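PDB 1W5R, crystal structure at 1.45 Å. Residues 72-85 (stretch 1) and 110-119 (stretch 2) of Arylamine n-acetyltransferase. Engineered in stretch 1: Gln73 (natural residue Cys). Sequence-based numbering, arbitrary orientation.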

# COMPACT_ATOMS: atom_id res chain seq x y z
N TYR A 72 -23.17 -3.86 8.78
CA TYR A 72 -23.00 -2.41 8.73
C TYR A 72 -23.48 -1.74 10.04
O TYR A 72 -23.63 -2.45 11.04
CB TYR A 72 -23.54 -1.81 7.41
CG TYR A 72 -25.05 -1.72 7.21
CD1 TYR A 72 -25.54 -1.15 6.04
CD2 TYR A 72 -25.97 -2.14 8.18
CE1 TYR A 72 -26.90 -1.01 5.80
CE2 TYR A 72 -27.35 -1.98 7.96
CZ TYR A 72 -27.80 -1.40 6.76
OH TYR A 72 -29.14 -1.20 6.50
N GLN A 73 -23.66 -0.43 10.05
CA GLN A 73 -23.80 0.31 11.30
C GLN A 73 -24.88 -0.24 12.24
O GLN A 73 -24.65 -0.39 13.46
CB GLN A 73 -24.03 1.80 11.03
CG GLN A 73 -25.13 2.18 10.07
CD GLN A 73 -24.68 2.23 8.60
OE1 GLN A 73 -23.71 1.59 8.21
NE2 GLN A 73 -25.39 3.02 7.79
N TYR A 74 -26.05 -0.54 11.69
CA TYR A 74 -27.16 -1.02 12.53
C TYR A 74 -26.92 -2.41 13.12
O TYR A 74 -27.40 -2.75 14.22
CB TYR A 74 -28.46 -1.05 11.75
CG TYR A 74 -28.95 0.29 11.28
CD1 TYR A 74 -28.73 0.73 9.97
CD2 TYR A 74 -29.64 1.15 12.15
CE1 TYR A 74 -29.18 1.98 9.54
CE2 TYR A 74 -30.11 2.39 11.73
CZ TYR A 74 -29.87 2.81 10.42
OH TYR A 74 -30.34 4.01 9.96
N GLU A 75 -26.18 -3.21 12.37
CA GLU A 75 -25.88 -4.57 12.79
C GLU A 75 -24.81 -4.56 13.87
O GLU A 75 -24.93 -5.25 14.89
CB GLU A 75 -25.46 -5.42 11.59
CG GLU A 75 -26.60 -5.62 10.61
CD GLU A 75 -26.15 -6.16 9.27
OE1 GLU A 75 -26.58 -7.29 8.92
OE2 GLU A 75 -25.39 -5.45 8.56
N HIS A 76 -23.76 -3.77 13.66
CA HIS A 76 -22.67 -3.66 14.63
C HIS A 76 -23.11 -3.12 15.97
O HIS A 76 -22.91 -3.76 17.00
CB HIS A 76 -21.58 -2.76 14.08
CG HIS A 76 -20.59 -3.51 13.24
ND1 HIS A 76 -19.60 -4.30 13.79
CD2 HIS A 76 -20.46 -3.62 11.90
CE1 HIS A 76 -18.90 -4.85 12.82
NE2 HIS A 76 -19.40 -4.46 11.66
N ASN A 77 -23.69 -1.94 15.94
CA ASN A 77 -24.09 -1.30 17.19
C ASN A 77 -25.31 -1.95 17.79
O ASN A 77 -25.47 -1.95 19.02
CB ASN A 77 -24.22 0.20 17.01
CG ASN A 77 -22.85 0.87 16.86
OD1 ASN A 77 -21.89 0.44 17.50
ND2 ASN A 77 -22.76 1.87 16.00
N GLY A 78 -26.14 -2.54 16.96
CA GLY A 78 -27.26 -3.31 17.49
C GLY A 78 -26.72 -4.47 18.31
O GLY A 78 -27.08 -4.64 19.48
N LEU A 79 -25.83 -5.26 17.70
CA LEU A 79 -25.24 -6.39 18.38
C LEU A 79 -24.54 -5.98 19.68
O LEU A 79 -24.76 -6.58 20.74
CB LEU A 79 -24.24 -7.11 17.46
CG LEU A 79 -23.45 -8.28 18.08
CD1 LEU A 79 -24.37 -9.39 18.52
CD2 LEU A 79 -22.42 -8.81 17.10
N LEU A 80 -23.68 -4.97 19.59
CA LEU A 80 -22.94 -4.54 20.78
C LEU A 80 -23.88 -4.02 21.85
O LEU A 80 -23.64 -4.24 23.05
CB LEU A 80 -21.90 -3.48 20.41
CG LEU A 80 -20.97 -3.04 21.55
CD1 LEU A 80 -20.32 -4.22 22.26
CD2 LEU A 80 -19.91 -2.09 21.01
N GLY A 81 -24.95 -3.35 21.44
CA GLY A 81 -25.97 -2.88 22.37
C GLY A 81 -26.54 -4.02 23.22
O GLY A 81 -26.63 -3.90 24.44
N TYR A 82 -26.91 -5.12 22.58
CA TYR A 82 -27.44 -6.29 23.30
C TYR A 82 -26.39 -6.88 24.22
O TYR A 82 -26.68 -7.22 25.37
CB TYR A 82 -27.92 -7.36 22.32
CG TYR A 82 -29.12 -6.95 21.49
CD1 TYR A 82 -29.05 -6.91 20.08
CD2 TYR A 82 -30.33 -6.62 22.10
CE1 TYR A 82 -30.16 -6.53 19.32
CE2 TYR A 82 -31.43 -6.24 21.36
CZ TYR A 82 -31.35 -6.21 19.97
OH TYR A 82 -32.45 -5.84 19.22
N VAL A 83 -25.16 -6.98 23.72
CA VAL A 83 -24.07 -7.56 24.50
C VAL A 83 -23.82 -6.74 25.76
O VAL A 83 -23.72 -7.30 26.86
CB VAL A 83 -22.76 -7.67 23.67
CG1 VAL A 83 -21.58 -7.97 24.58
CG2 VAL A 83 -22.90 -8.73 22.62
N LEU A 84 -23.74 -5.42 25.61
CA LEU A 84 -23.43 -4.56 26.76
C LEU A 84 -24.53 -4.59 27.81
O LEU A 84 -24.24 -4.64 29.01
CB LEU A 84 -23.10 -3.14 26.34
CG LEU A 84 -21.84 -2.98 25.47
CD1 LEU A 84 -21.72 -1.54 25.07
CD2 LEU A 84 -20.53 -3.47 26.14
N GLU A 85 -25.78 -4.57 27.36
CA GLU A 85 -26.95 -4.74 28.23
C GLU A 85 -26.88 -6.02 29.03
O GLU A 85 -27.13 -6.02 30.25
CB GLU A 85 -28.21 -4.80 27.38
CG GLU A 85 -28.75 -3.48 27.00
CD GLU A 85 -30.15 -3.57 26.45
OE1 GLU A 85 -30.48 -4.53 25.70
OE2 GLU A 85 -30.91 -2.64 26.75
N ALA A 110 -30.49 12.05 5.57
CA ALA A 110 -31.35 11.12 6.29
C ALA A 110 -30.69 10.60 7.56
O ALA A 110 -29.46 10.64 7.69
CB ALA A 110 -31.73 9.95 5.39
N GLN A 111 -31.52 10.13 8.50
CA GLN A 111 -31.01 9.41 9.65
C GLN A 111 -30.63 8.01 9.17
O GLN A 111 -31.50 7.18 8.89
CB GLN A 111 -32.05 9.33 10.77
CG GLN A 111 -32.39 10.67 11.41
CD GLN A 111 -33.47 10.52 12.44
OE1 GLN A 111 -33.33 9.73 13.39
NE2 GLN A 111 -34.56 11.25 12.27
N THR A 112 -29.33 7.78 9.04
CA THR A 112 -28.83 6.50 8.51
C THR A 112 -27.81 5.83 9.43
O THR A 112 -27.25 4.79 9.09
CB THR A 112 -28.16 6.68 7.15
OG1 THR A 112 -26.98 7.46 7.31
CG2 THR A 112 -29.09 7.33 6.13
N HIS A 113 -27.57 6.45 10.58
CA HIS A 113 -26.59 5.89 11.52
C HIS A 113 -27.25 5.55 12.85
O HIS A 113 -28.32 6.08 13.19
CB HIS A 113 -25.42 6.86 11.71
CG HIS A 113 -24.20 6.24 12.34
ND1 HIS A 113 -23.88 4.90 12.19
CD2 HIS A 113 -23.20 6.78 13.07
CE1 HIS A 113 -22.76 4.64 12.84
NE2 HIS A 113 -22.33 5.77 13.39
N ASN A 114 -26.60 4.66 13.59
CA ASN A 114 -27.08 4.18 14.89
C ASN A 114 -25.84 4.05 15.75
O ASN A 114 -24.85 3.43 15.32
CB ASN A 114 -27.79 2.82 14.67
CG ASN A 114 -28.11 2.05 15.97
OD1 ASN A 114 -28.07 0.82 15.96
ND2 ASN A 114 -28.46 2.75 17.05
N VAL A 115 -25.86 4.67 16.93
CA VAL A 115 -24.75 4.61 17.88
C VAL A 115 -25.31 4.32 19.28
O VAL A 115 -26.53 4.28 19.47
CB VAL A 115 -23.88 5.90 17.89
CG1 VAL A 115 -23.30 6.15 16.51
CG2 VAL A 115 -24.67 7.13 18.38
N LEU A 116 -24.41 4.10 20.25
CA LEU A 116 -24.85 3.76 21.61
C LEU A 116 -24.46 4.85 22.60
O LEU A 116 -23.38 5.44 22.48
CB LEU A 116 -24.22 2.45 22.07
CG LEU A 116 -24.45 1.26 21.14
CD1 LEU A 116 -23.67 0.05 21.67
CD2 LEU A 116 -25.95 0.96 20.99
N SER A 117 -25.35 5.10 23.55
CA SER A 117 -25.00 5.90 24.72
C SER A 117 -25.02 4.96 25.92
O SER A 117 -26.07 4.37 26.25
CB SER A 117 -25.97 7.07 24.88
OG SER A 117 -25.76 7.69 26.13
N VAL A 118 -23.85 4.78 26.54
CA VAL A 118 -23.64 3.71 27.52
C VAL A 118 -23.27 4.28 28.89
O VAL A 118 -22.42 5.16 28.99
CB VAL A 118 -22.53 2.73 27.03
CG1 VAL A 118 -22.28 1.61 28.01
CG2 VAL A 118 -22.88 2.16 25.66
N ALA A 119 -23.93 3.77 29.92
CA ALA A 119 -23.60 4.14 31.30
C ALA A 119 -23.07 2.92 32.04
O ALA A 119 -23.56 1.81 31.85
CB ALA A 119 -24.83 4.70 32.01
O HOH W 1 -29.48 -1.52 15.70
O HOH W 2 -30.93 5.74 11.90

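What holds the beginning of stretch 2 against the helix? Gln73, an engineered residue replacing the natural Cys, donates a hydrogen bond from its NE2 to the backbone O of Thr112, 2.9 Å away and nearly straight at 163°. The ring of Tyr74 arrives by a different route: its CA-to-CB bond points sideways, yet its OH comes within 3.2 Å of Thr112 C. The same OH lies 3.3 Å from Thr112 O, but the angle is too poor for a hydrogen bond.

How does His113 take part when its CA-to-CB bond points away from the helix? The end of its side chain comes nearer, bringing ND1 to 3.3 Å from Gln73 CB, which sits at the ring edge. Its backbone is tied in by water 2, which donates to His113 O at 2.9 Å and is also hydrogen-bonded to Tyr74 OH at 2.7 Å.

Why is Asn114 so closely engaged? It points toward the helix, and both its backbone and its side chain are used. Asn77 ND2 donates to Asn114 O at 2.7 Å, while water 1 donates to both Asn114 OD1 (2.7 Å) and Tyr74 O (2.8 Å), bridging strand and helix. Asn114 CB also packs 3.5 Å from Tyr74 CD2.

What replaces these polar links farther along? Val115 points away, and Leu116 then points toward the helix, with 84 Å² of its own surface covered by stretch 1, more than any other residue in the contact. Its CD2 lies 3.5 Å from Asn77 O, and its CD1 is 3.6 Å from Gly81 N and 4.1 Å from Leu80 CG. An ideal CB on Gly81 would be a tight 3.4 Å from Leu116 CD2 and crowded by Asn77 O at 3.1 Å, so with no side chain Gly81 lets the leucine sit close to the backbone. After Ser117, which makes no contact, Val118 points toward the helix again, its CG2 meeting Leu84 CD1 at 3.9 Å.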